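Local coordinates for protein Exo beta-1,2-glucooligosaccharide sophorohydrolase (non-reducing end) (Parabacteroides distasonis ATCC 8503, PDB 5Z06) that hydrolyses linear beta-1,2-glucan and beta-1,2-glucooligosaccharides as an exo-type enzyme, releasing sophorose from the non-reducing end, at residues Ser31-Lys34 with His39-Val42; Ser85-Gln90 with Glu140-Asn145; Ala99-Asn104 with Asn168-Tyr173; Asn122-Thr127 with His133-Pro138. All blocks are in the same frame, centred on the assembly; numbering follows the deposited sequence.

Contact 1 (Ser31-Lys34 with His39-Val42)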
loop_
_atom_site.group_PDB
_atom_site.type_symbol
_atom_site.label_atom_id
_atom_site.label_comp_id
_atom_site.label_asym_id
_atom_site.label_seq_id
_atom_site.Cartn_x
_atom_site.Cartn_y
_atom_site.Cartn_z
ATOM N N SER A 31 2.665 -36.855 16.860
ATOM C CA SER A 31 2.378 -35.500 17.299
ATOM C C SER A 31 1.454 -34.802 16.300
ATOM O O SER A 31 1.255 -35.253 15.169
ATOM C CB SER A 31 3.672 -34.698 17.502
ATOM O OG SER A 31 4.294 -35.088 18.696
ATOM N N TRP A 32 0.896 -33.690 16.737
ATOM C CA TRP A 32 -0.002 -32.952 15.920
ATOM C C TRP A 32 0.046 -31.500 16.303
ATOM O O TRP A 32 0.290 -31.163 17.450
ATOM C CB TRP A 32 -1.422 -33.510 16.039
ATOM C CG TRP A 32 -2.384 -32.791 15.171
ATOM C CD1 TRP A 32 -2.351 -32.691 13.797
ATOM C CD2 TRP A 32 -3.491 -32.003 15.601
ATOM N NE1 TRP A 32 -3.392 -31.903 13.355
ATOM C CE2 TRP A 32 -4.104 -31.468 14.441
ATOM C CE3 TRP A 32 -4.041 -31.705 16.850
ATOM C CZ2 TRP A 32 -5.234 -30.668 14.506
ATOM C CZ3 TRP A 32 -5.175 -30.895 16.906
ATOM C CH2 TRP A 32 -5.760 -30.403 15.741
ATOM N N ILE A 33 -0.108 -30.646 15.304
ATOM C CA ILE A 33 -0.427 -29.253 15.535
ATOM C C ILE A 33 -1.492 -28.815 14.538
ATOM O O ILE A 33 -1.431 -29.136 13.342
ATOM C CB ILE A 33 0.813 -28.324 15.498
ATOM C CG1 ILE A 33 0.388 -26.889 15.767
ATOM C CG2 ILE A 33 1.578 -28.439 14.171
ATOM C CD1 ILE A 33 1.520 -25.998 16.220
ATOM N N LYS A 34 -2.470 -28.075 15.050
ATOM C CA LYS A 34 -3.585 -27.659 14.257
ATOM C C LYS A 34 -3.076 -26.621 13.290
ATOM O O LYS A 34 -2.360 -25.701 13.689
ATOM C CB LYS A 34 -4.692 -27.074 15.138
ATOM C CG LYS A 34 -5.973 -26.791 14.381
ATOM C CD LYS A 34 -7.001 -26.156 15.295
ATOM C CE LYS A 34 -8.160 -25.557 14.549
ATOM N NZ LYS A 34 -9.126 -24.891 15.476
ATOM N N HIS A 39 -0.368 -23.304 8.178
ATOM C CA HIS A 39 -0.402 -22.009 8.819
ATOM C C HIS A 39 -1.163 -22.235 10.104
ATOM O O HIS A 39 -1.997 -23.147 10.198
ATOM C CB HIS A 39 -1.137 -20.967 7.985
ATOM C CG HIS A 39 -0.492 -20.663 6.666
ATOM N ND1 HIS A 39 0.768 -20.115 6.553
ATOM C CD2 HIS A 39 -0.953 -20.799 5.399
ATOM C CE1 HIS A 39 1.064 -19.955 5.275
ATOM N NE2 HIS A 39 0.037 -20.360 4.554
ATOM N N LEU A 40 -0.873 -21.388 11.077
ATOM C CA LEU A 40 -1.536 -21.407 12.344
ATOM C C LEU A 40 -2.939 -20.913 12.178
ATOM O O LEU A 40 -3.165 -20.025 11.365
ATOM C CB LEU A 40 -0.822 -20.517 13.349
ATOM C CG LEU A 40 0.430 -21.138 13.923
ATOM C CD1 LEU A 40 1.125 -20.123 14.812
ATOM C CD2 LEU A 40 0.091 -22.389 14.725
ATOM N N PRO A 41 -3.886 -21.481 12.942
ATOM C CA PRO A 41 -5.230 -20.932 12.897
ATOM C C PRO A 41 -5.298 -19.599 13.579
ATOM O O PRO A 41 -4.512 -19.310 14.478
ATOM C CB PRO A 41 -6.076 -21.972 13.640
ATOM C CG PRO A 41 -5.259 -23.205 13.644
ATOM C CD PRO A 41 -3.840 -22.728 13.711
ATOM N N VAL A 42 -6.232 -18.784 13.140
ATOM C CA VAL A 42 -6.484 -17.512 13.762
ATOM C C VAL A 42 -7.727 -17.710 14.591
ATOM O O VAL A 42 -8.790 -18.018 14.059
ATOM C CB VAL A 42 -6.731 -16.423 12.718
ATOM C CG1 VAL A 42 -7.192 -15.135 13.380
ATOM C CG2 VAL A 42 -5.452 -16.169 11.946
#
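Two apolar pairings join Lys34 and Ile33 to the proline and leucine across from them. The aliphatic part of Lys34 runs slantwise over the ring of Pro41, its CG 3.7 Å from Pro41 CG, and CD and CE remain almost as near to that same ring corner. The chain can do this because CG lies anti to the backbone N (chi1 -172°) and the methylenes beyond it are fully extended. More deeply buried, the methyl CD1 of Ile33 meets the CD2 branch of Leu40 at 4.2 Å, a looser contact between two branched side chains. Both also touch Leu56, Ser68 and Ala25, and so reach into the interior between the domain's two sheets.

The carbonyl oxygen of Lys34 rests against a methylene of the ring, 3.3 Å from Pro41 CD; proline has no N-H with which to bond it. The polar groups find their partners beyond the two segments: the ammonium end of Lys34 is paired with Glu55 in a salt bridge, while Leu40 N is taken by the hydroxyl of Ser23.

Lys34 and Pro41 bond through their backbones to Thr57 and Glu55, two places along strand 53-59, which both short strands 32-33 and 42-43 pair with in antiparallel fashion. With no hydrogen bond between them, the two segments meet by apolar packing, and strand 53-59, paired with both, ties their backbones together.

Contact 2 (Ser85-Gln90 with Glu140-Asn145)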
loop_
_atom_site.group_PDB
_atom_site.type_symbol
_atom_site.label_atom_id
_atom_site.label_comp_id
_atom_site.label_asym_id
_atom_site.label_seq_id
_atom_site.Cartn_x
_atom_site.Cartn_y
_atom_site.Cartn_z
ATOM N N SER A 85 14.837 -5.304 23.884
ATOM C CA SER A 85 15.499 -6.190 24.837
ATOM C C SER A 85 14.695 -7.443 25.121
ATOM O O SER A 85 15.242 -8.397 25.665
ATOM C CB SER A 85 15.707 -5.470 26.162
ATOM O OG SER A 85 16.718 -4.500 26.046
ATOM N N THR A 86 13.407 -7.448 24.772
ATOM C CA THR A 86 12.498 -8.492 25.224
ATOM C C THR A 86 11.620 -8.978 24.076
ATOM O O THR A 86 11.253 -8.206 23.198
ATOM C CB THR A 86 11.601 -8.012 26.387
ATOM O OG1 THR A 86 10.630 -7.096 25.895
ATOM C CG2 THR A 86 12.413 -7.318 27.485
ATOM N N LEU A 87 11.321 -10.271 24.083
ATOM C CA LEU A 87 10.233 -10.824 23.306
ATOM C C LEU A 87 9.042 -10.863 24.229
ATOM O O LEU A 87 8.982 -11.682 25.144
ATOM C CB LEU A 87 10.566 -12.217 22.821
ATOM C CG LEU A 87 9.429 -13.010 22.174
ATOM C CD1 LEU A 87 8.981 -12.333 20.887
ATOM C CD2 LEU A 87 9.911 -14.418 21.899
ATOM N N SER A 88 8.108 -9.951 24.010
ATOM C CA SER A 88 6.863 -9.935 24.749
ATOM C C SER A 88 5.758 -10.655 23.961
ATOM O O SER A 88 5.668 -10.519 22.748
ATOM C CB SER A 88 6.464 -8.514 25.054
ATOM O OG SER A 88 5.124 -8.445 25.486
ATOM N N MET A 89 4.957 -11.455 24.662
ATOM C CA MET A 89 3.746 -12.055 24.113
ATOM C C MET A 89 2.624 -11.981 25.131
ATOM O O MET A 89 2.838 -11.698 26.314
ATOM C CB MET A 89 3.948 -13.525 23.794
ATOM C CG MET A 89 5.340 -13.906 23.364
ATOM S SD MET A 89 5.317 -15.596 22.784
ATOM C CE MET A 89 5.198 -16.468 24.332
ATOM N N GLN A 90 1.426 -12.271 24.655
ATOM C CA GLN A 90 0.292 -12.526 25.506
ATOM C C GLN A 90 -0.033 -13.993 25.258
ATOM O O GLN A 90 -0.142 -14.410 24.101
ATOM C CB GLN A 90 -0.870 -11.621 25.135
ATOM C CG GLN A 90 -0.633 -10.161 25.479
ATOM C CD GLN A 90 -0.863 -9.827 26.937
ATOM O OE1 GLN A 90 -1.316 -10.654 27.731
ATOM N NE2 GLN A 90 -0.567 -8.594 27.295
ATOM N N GLU A 140 18.347 -11.501 25.665
ATOM C CA GLU A 140 19.484 -12.085 26.408
ATOM C C GLU A 140 19.383 -13.619 26.590
ATOM O O GLU A 140 20.315 -14.351 26.230
ATOM C CB GLU A 140 19.520 -11.395 27.771
ATOM C CG GLU A 140 20.862 -11.313 28.452
ATOM C CD GLU A 140 20.748 -10.637 29.805
ATOM O OE1 GLU A 140 19.665 -10.084 30.111
ATOM O OE2 GLU A 140 21.734 -10.665 30.560
ATOM N N ASP A 141 18.234 -14.096 27.085
ATOM C CA ASP A 141 18.009 -15.544 27.347
ATOM C C ASP A 141 18.086 -16.412 26.079
ATOM O O ASP A 141 18.473 -17.587 26.160
ATOM C CB ASP A 141 16.678 -15.784 28.065
ATOM C CG ASP A 141 16.587 -15.078 29.437
ATOM O OD1 ASP A 141 17.506 -14.308 29.795
ATOM O OD2 ASP A 141 15.590 -15.284 30.170
ATOM N N PHE A 142 17.752 -15.836 24.906
ATOM C CA PHE A 142 17.984 -16.509 23.606
ATOM C C PHE A 142 19.441 -16.472 23.168
ATOM O O PHE A 142 19.808 -17.097 22.162
ATOM C CB PHE A 142 17.105 -15.923 22.485
ATOM C CG PHE A 142 15.625 -16.125 22.701
ATOM C CD1 PHE A 142 15.055 -17.387 22.579
ATOM C CD2 PHE A 142 14.801 -15.051 23.011
ATOM C CE1 PHE A 142 13.692 -17.571 22.774
ATOM C CE2 PHE A 142 13.436 -15.230 23.211
ATOM C CZ PHE A 142 12.878 -16.494 23.088
ATOM N N GLY A 143 20.274 -15.751 23.916
ATOM C CA GLY A 143 21.682 -15.616 23.592
ATOM C C GLY A 143 21.837 -14.616 22.471
ATOM O O GLY A 143 22.758 -14.730 21.672
ATOM N N LEU A 144 20.920 -13.644 22.417
ATOM C CA LEU A 144 20.973 -12.567 21.437
ATOM C C LEU A 144 21.757 -11.403 22.011
ATOM O O LEU A 144 21.421 -10.865 23.082
ATOM C CB LEU A 144 19.569 -12.078 21.048
ATOM C CG LEU A 144 18.740 -13.047 20.196
ATOM C CD1 LEU A 144 17.271 -12.686 20.258
ATOM C CD2 LEU A 144 19.242 -13.060 18.768
ATOM N N ASN A 145 22.772 -10.999 21.252
ATOM C CA ASN A 145 23.544 -9.796 21.530
ATOM C C ASN A 145 22.634 -8.592 21.219
ATOM O O ASN A 145 21.466 -8.776 20.847
ATOM C CB ASN A 145 24.837 -9.778 20.684
ATOM C CG ASN A 145 25.663 -11.066 20.820
ATOM O OD1 ASN A 145 25.692 -11.696 21.876
ATOM N ND2 ASN A 145 26.322 -11.466 19.737
#
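Leu87 lays its CD2 methyl against the far end of the Phe142 ring, where CZ and CE2 are both 3.8 Å away. The two side chains cross at about a right angle, and the methyl comes to the ring obliquely. Leu87 CG is turned away from the backbone N (chi1 171°), which carries the branch off the strand to the ring; its CB also approaches Phe142 CE2, at 4.2 Å. A leucine and a phenylalanine suit this buried spot because neither brings a polar atom that would need a partner. The same cluster takes in Ile137, which touches both, with Ile105 on the leucine and Ile107 on the phenylalanine.

Toward the surface the backbones draw closer without bonding: Ser85 O and Glu140 N stay 4.4 Å apart, and Ser85 bonds instead to Leu139. Ser85 and Thr86 together face Leu180 on the other neighbouring strand, forming a classic beta bulge where strand 86-93 starts. Across the contact, the chain folds back in a tight turn closed by Gly143 N donating to Glu140 O at 2.7 Å; the positive phi of Gly143 (78°) is one that glycine adopts readily. This turn delivers Phe142 inward. Leu87 and Ile137 come from one antiparallel sheet and Ile105 and Ile107 from the other, so the Phe142 ring adds to the apolar layer between two facing sheets that marks a beta-sandwich.

Contact 3 (Ala99-Asn104 with Asn168-Tyr173)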
loop_
_atom_site.group_PDB
_atom_site.type_symbol
_atom_site.label_atom_id
_atom_site.label_comp_id
_atom_site.label_asym_id
_atom_site.label_seq_id
_atom_site.Cartn_x
_atom_site.Cartn_y
_atom_site.Cartn_z
ATOM N N ALA A 99 2.588 -27.085 33.213
ATOM C CA ALA A 99 3.459 -26.045 32.642
ATOM C C ALA A 99 4.601 -26.580 31.753
ATOM O O ALA A 99 4.958 -25.955 30.768
ATOM C CB ALA A 99 4.026 -25.168 33.757
ATOM N N ALA A 100 5.164 -27.734 32.088
ATOM C CA ALA A 100 6.222 -28.345 31.262
ATOM C C ALA A 100 5.773 -28.793 29.857
ATOM O O ALA A 100 6.610 -29.019 28.992
ATOM C CB ALA A 100 6.838 -29.530 32.000
ATOM N N ALA A 101 4.468 -28.980 29.661
ATOM C CA ALA A 101 3.908 -29.390 28.365
ATOM C C ALA A 101 3.777 -28.200 27.405
ATOM O O ALA A 101 3.636 -28.397 26.192
ATOM C CB ALA A 101 2.555 -30.051 28.558
ATOM N N LEU A 102 3.833 -26.985 27.963
ATOM C CA LEU A 102 3.935 -25.748 27.190
ATOM C C LEU A 102 5.111 -25.802 26.240
ATOM O O LEU A 102 6.060 -26.564 26.478
ATOM C CB LEU A 102 4.111 -24.525 28.080
ATOM C CG LEU A 102 2.953 -24.102 28.966
ATOM C CD1 LEU A 102 3.469 -23.057 29.937
ATOM C CD2 LEU A 102 1.814 -23.552 28.119
ATOM N N PRO A 103 5.058 -24.989 25.164
ATOM C CA PRO A 103 6.089 -25.119 24.147
ATOM C C PRO A 103 7.466 -24.612 24.573
ATOM O O PRO A 103 7.593 -23.817 25.495
ATOM C CB PRO A 103 5.538 -24.287 22.984
ATOM C CG PRO A 103 4.085 -24.123 23.266
ATOM C CD PRO A 103 4.001 -24.053 24.740
ATOM N N ASN A 104 8.486 -25.130 23.918
ATOM C CA ASN A 104 9.770 -24.476 23.896
ATOM C C ASN A 104 9.721 -23.415 22.800
ATOM O O ASN A 104 8.999 -23.546 21.810
ATOM C CB ASN A 104 10.908 -25.461 23.628
ATOM C CG ASN A 104 11.076 -26.492 24.744
ATOM O OD1 ASN A 104 10.637 -26.291 25.881
ATOM N ND2 ASN A 104 11.702 -27.607 24.411
ATOM N N ASN A 168 -0.901 -35.260 25.323
ATOM C CA ASN A 168 -2.199 -34.608 25.481
ATOM C C ASN A 168 -2.365 -33.451 24.513
ATOM O O ASN A 168 -1.391 -32.818 24.088
ATOM C CB ASN A 168 -2.399 -34.077 26.902
ATOM C CG ASN A 168 -2.259 -35.151 27.958
ATOM O OD1 ASN A 168 -2.581 -36.314 27.734
ATOM N ND2 ASN A 168 -1.721 -34.767 29.103
ATOM N N GLU A 169 -3.622 -33.179 24.191
ATOM C CA GLU A 169 -3.986 -32.050 23.369
ATOM C C GLU A 169 -4.098 -30.831 24.243
ATOM O O GLU A 169 -4.803 -30.856 25.250
ATOM C CB GLU A 169 -5.304 -32.285 22.664
ATOM C CG GLU A 169 -5.568 -31.242 21.585
ATOM C CD GLU A 169 -6.874 -31.464 20.884
ATOM O OE1 GLU A 169 -7.222 -32.637 20.639
ATOM O OE2 GLU A 169 -7.542 -30.467 20.581
ATOM N N TYR A 170 -3.397 -29.772 23.857
ATOM C CA TYR A 170 -3.495 -28.489 24.531
ATOM C C TYR A 170 -3.786 -27.465 23.470
ATOM O O TYR A 170 -3.374 -27.603 22.330
ATOM C CB TYR A 170 -2.194 -28.129 25.250
ATOM C CG TYR A 170 -1.811 -29.119 26.301
ATOM C CD1 TYR A 170 -2.504 -29.183 27.496
ATOM C CD2 TYR A 170 -0.759 -30.012 26.096
ATOM C CE1 TYR A 170 -2.167 -30.105 28.466
ATOM C CE2 TYR A 170 -0.411 -30.937 27.063
ATOM C CZ TYR A 170 -1.119 -30.978 28.244
ATOM O OH TYR A 170 -0.781 -31.884 29.214
ATOM N N THR A 171 -4.520 -26.448 23.864
ATOM C CA THR A 171 -4.760 -25.305 23.035
ATOM C C THR A 171 -4.280 -24.146 23.864
ATOM O O THR A 171 -4.794 -23.909 24.968
ATOM C CB THR A 171 -6.241 -25.120 22.726
ATOM O OG1 THR A 171 -6.642 -26.112 21.791
ATOM C CG2 THR A 171 -6.508 -23.752 22.124
ATOM N N ILE A 172 -3.294 -23.432 23.334
ATOM C CA ILE A 172 -2.966 -22.121 23.872
ATOM C C ILE A 172 -3.165 -21.086 22.766
ATOM O O ILE A 172 -3.083 -21.397 21.574
ATOM C CB ILE A 172 -1.555 -22.079 24.510
ATOM C CG1 ILE A 172 -0.460 -22.194 23.457
ATOM C CG2 ILE A 172 -1.446 -23.190 25.565
ATOM C CD1 ILE A 172 0.948 -22.161 24.004
ATOM N N TYR A 173 -3.446 -19.864 23.179
ATOM C CA TYR A 173 -3.550 -18.766 22.277
ATOM C C TYR A 173 -2.382 -17.826 22.494
ATOM O O TYR A 173 -1.986 -17.568 23.623
ATOM C CB TYR A 173 -4.861 -18.050 22.484
ATOM C CG TYR A 173 -6.029 -18.973 22.384
ATOM C CD1 TYR A 173 -6.606 -19.261 21.155
ATOM C CD2 TYR A 173 -6.557 -19.584 23.518
ATOM C CE1 TYR A 173 -7.696 -20.113 21.061
ATOM C CE2 TYR A 173 -7.646 -20.436 23.428
ATOM C CZ TYR A 173 -8.210 -20.691 22.203
ATOM O OH TYR A 173 -9.271 -21.540 22.104
#
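This is a buried, almost wholly apolar contact, in which Ala101, Leu102 and Pro103, on the approach to strand 104-109, pack against Tyr170 and Ile172 of strand 169-180. The methyl of Ala101 comes obliquely to the phenol ring, with CB 3.4 Å from Tyr170 CE2, a close approach to which the small alanine side chain is suited. A single 3-10 turn, closed by Leu102 N to Ala99 O at 3.2 Å, presents that methyl. Further along, the ring of Pro103 and the end of Ile172 reach toward each other, Pro103 CD lying 3.7 Å from Ile172 CD1. Ile172 CG1 sits between the backbone N and the carbonyl carbon (chi1 69°), which sends CD1 to Pro103 and leaves CG2 to meet Leu102 CD2, slanting past at 4.2 Å.

Tyr170 and Ile172 alternate with Thr171, so both point from the same side of the strand into the interior of a beta-sandwich. Strand 169-180 belongs to one antiparallel sheet and strand 104-109 to the other; the loop thus enters its own sheet across the face of the first.

The phenol oxygen is also gripped. Asn168 ND2 donates to Tyr170 OH at 3.0 Å, nearly straight (170°) and within its own amide plane, and Asp166 bonds the same oxygen. A phenylalanine in place of Tyr170 would probably keep the Ala101 packing but leave the Asn168 amide and the Asp166 carboxylate without this shared mate. Nearby, Ala101 O is bonded to the hydroxyl of Tyr58.

Contact 4 (Asn122-Thr127 with His133-Pro138)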
loop_
_atom_site.group_PDB
_atom_site.type_symbol
_atom_site.label_atom_id
_atom_site.label_comp_id
_atom_site.label_asym_id
_atom_site.label_seq_id
_atom_site.Cartn_x
_atom_site.Cartn_y
_atom_site.Cartn_z
ATOM N N ASN A 122 9.099 -21.049 32.118
ATOM C CA ASN A 122 9.996 -20.179 32.880
ATOM C C ASN A 122 9.654 -18.705 32.855
ATOM O O ASN A 122 10.232 -17.952 33.631
ATOM C CB ASN A 122 11.425 -20.350 32.379
ATOM C CG ASN A 122 11.924 -21.744 32.582
ATOM O OD1 ASN A 122 11.451 -22.442 33.454
ATOM N ND2 ASN A 122 12.857 -22.162 31.770
ATOM N N TYR A 123 8.753 -18.293 31.959
ATOM C CA TYR A 123 8.331 -16.895 31.829
ATOM C C TYR A 123 6.849 -16.698 32.047
ATOM O O TYR A 123 6.305 -15.633 31.737
ATOM C CB TYR A 123 8.707 -16.392 30.449
ATOM C CG TYR A 123 10.139 -16.639 30.163
ATOM C CD1 TYR A 123 11.109 -15.793 30.666
ATOM C CD2 TYR A 123 10.540 -17.761 29.466
ATOM C CE1 TYR A 123 12.451 -16.030 30.437
ATOM C CE2 TYR A 123 11.880 -18.011 29.225
ATOM C CZ TYR A 123 12.825 -17.141 29.717
ATOM O OH TYR A 123 14.144 -17.376 29.475
ATOM N N LEU A 124 6.214 -17.715 32.610
ATOM C CA LEU A 124 4.794 -17.727 32.861
ATOM C C LEU A 124 4.683 -17.877 34.372
ATOM O O LEU A 124 4.850 -18.959 34.917
ATOM C CB LEU A 124 4.173 -18.911 32.106
ATOM C CG LEU A 124 2.879 -18.784 31.290
ATOM C CD1 LEU A 124 2.310 -17.384 31.197
ATOM C CD2 LEU A 124 3.111 -19.353 29.899
ATOM N N LYS A 125 4.459 -16.762 35.049
ATOM C CA LYS A 125 4.262 -16.777 36.500
ATOM C C LYS A 125 3.031 -17.633 36.781
ATOM O O LYS A 125 3.072 -18.582 37.549
ATOM C CB LYS A 125 4.038 -15.351 37.042
ATOM C CG LYS A 125 4.773 -15.038 38.340
ATOM C CD LYS A 125 3.878 -14.274 39.313
ATOM C CE LYS A 125 4.618 -13.866 40.583
ATOM N NZ LYS A 125 5.159 -12.473 40.491
ATOM N N ASP A 126 1.961 -17.298 36.079
ATOM C CA ASP A 126 0.632 -17.792 36.322
ATOM C C ASP A 126 0.184 -18.607 35.092
ATOM O O ASP A 126 0.062 -18.058 33.998
ATOM C CB ASP A 126 -0.248 -16.554 36.542
ATOM C CG ASP A 126 -1.663 -16.885 36.905
ATOM O OD1 ASP A 126 -2.049 -18.069 36.858
ATOM O OD2 ASP A 126 -2.396 -15.929 37.238
ATOM N N THR A 127 -0.039 -19.909 35.279
ATOM C CA THR A 127 -0.582 -20.789 34.243
ATOM C C THR A 127 -2.088 -21.087 34.405
ATOM O O THR A 127 -2.595 -22.080 33.871
ATOM C CB THR A 127 0.196 -22.119 34.207
ATOM O OG1 THR A 127 0.157 -22.734 35.500
ATOM C CG2 THR A 127 1.642 -21.880 33.808
ATOM N N HIS A 133 -1.942 -13.960 29.856
ATOM C CA HIS A 133 -0.745 -13.810 30.672
ATOM C C HIS A 133 0.322 -13.072 29.902
ATOM O O HIS A 133 0.778 -13.561 28.864
ATOM C CB HIS A 133 -0.200 -15.179 31.058
ATOM C CG HIS A 133 -1.144 -15.958 31.903
ATOM N ND1 HIS A 133 -1.661 -15.454 33.075
ATOM C CD2 HIS A 133 -1.704 -17.177 31.729
ATOM C CE1 HIS A 133 -2.480 -16.343 33.604
ATOM N NE2 HIS A 133 -2.529 -17.395 32.803
ATOM N N PRO A 134 0.714 -11.879 30.386
ATOM C CA PRO A 134 1.879 -11.279 29.738
ATOM C C PRO A 134 3.108 -12.141 29.961
ATOM O O PRO A 134 3.310 -12.648 31.051
ATOM C CB PRO A 134 2.006 -9.890 30.403
ATOM C CG PRO A 134 1.005 -9.854 31.487
ATOM C CD PRO A 134 -0.024 -10.908 31.204
ATOM N N VAL A 135 3.872 -12.353 28.905
ATOM C CA VAL A 135 5.137 -13.042 28.971
ATOM C C VAL A 135 6.186 -12.098 28.406
ATOM O O VAL A 135 5.947 -11.467 27.383
ATOM C CB VAL A 135 5.088 -14.327 28.139
ATOM C CG1 VAL A 135 6.461 -14.968 28.005
ATOM C CG2 VAL A 135 4.116 -15.302 28.770
ATOM N N SER A 136 7.327 -11.996 29.092
ATOM C CA SER A 136 8.505 -11.267 28.604
ATOM C C SER A 136 9.689 -12.188 28.696
ATOM O O SER A 136 10.023 -12.676 29.771
ATOM C CB SER A 136 8.795 -10.030 29.441
ATOM O OG SER A 136 7.764 -9.081 29.315
ATOM N N ILE A 137 10.321 -12.436 27.568
ATOM C CA ILE A 137 11.506 -13.248 27.530
ATOM C C ILE A 137 12.592 -12.263 27.175
ATOM O O ILE A 137 12.551 -11.690 26.082
ATOM C CB ILE A 137 11.420 -14.357 26.473
ATOM C CG1 ILE A 137 10.199 -15.234 26.734
ATOM C CG2 ILE A 137 12.702 -15.184 26.474
ATOM C CD1 ILE A 137 9.775 -16.081 25.562
ATOM N N PRO A 138 13.545 -12.036 28.104
ATOM C CA PRO A 138 14.688 -11.254 27.722
ATOM C C PRO A 138 15.349 -11.875 26.508
ATOM O O PRO A 138 15.566 -13.094 26.471
ATOM C CB PRO A 138 15.605 -11.345 28.963
ATOM C CG PRO A 138 14.662 -11.457 30.103
ATOM C CD PRO A 138 13.547 -12.326 29.559
HETATM O O HOH W 1 6.815 -12.786 32.058
#
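The ring of Tyr123 is sandwiched between aliphatic carbons: Ile137 CG1 sits over one face as a CH-pi contact, 3.8 Å from the centroid and 18° off the normal, and CB of the preceding Asn122 lies toward the rim of the opposite face. With CG anti to the carbonyl carbon (chi1 -52°), Tyr123 brings its ring across Ile137. Pro138 CD and Ser136 O come to this ring obliquely, the latter 3.4 Å from Tyr123 CD1. The imidazole of His133 carries the carbonyl oxygen of Asp126 over one face. Although that oxygen is only 2.9 Å from His133 NE2, it stands above the ring, where an in-plane N-H cannot point; NE2 bonds to Arg128 O instead. The Asp126 carboxylate, its plane turned 42° from the imidazole, brings CG to 3.4 Å from His133 CE1, and forms a salt bridge with Arg128.

Between the rings, aliphatic groups fill in. Tyr123 CB rests on Val135 CG1 at 3.6 Å, and Leu124 CD1 wedges between His133 CB and Val135 CG2, 3.7 Å from the latter. Were Tyr123 an alanine, Ile137 CG1 would probably lose the ring it packs against and Asp141 the hydroxyl it bonds.

No direct hydrogen bond joins the backbones; a water donates to Tyr123 O (2.9 Å) and accepts from Ser136 N (3.1 Å). Strand 132-138 pairs with 86-93 and has this irregular segment against it, linked by a water rather than by strand pairing, an arrangement of an edge strand in an antiparallel sheet.

All four contacts lie in the N-terminal beta-sandwich and reach one and the same antiparallel sheet. Contacts 2 and 4, centres 12 Å apart, are directly joined: Tyr123 OH bonds Asp141 OD2 at 2.6 Å, and Leu87 N meets Ile137 O at 2.7 Å where strands 86-93 and 132-138 pair. Contact 4 is nested within the chain loops closed by contacts 2 and 3, and meets contact 3 through Leu102 and Leu124. Contact 1 stands apart in sequence, about 4 Å from contact 3 at the nearest atoms. The bound calcium lies about 13 Å from the side chains of Leu40 and Pro134, and none of the contacts supplies a ligand to it. The contacts' centres are 29 to 37 Å from the chain's centre.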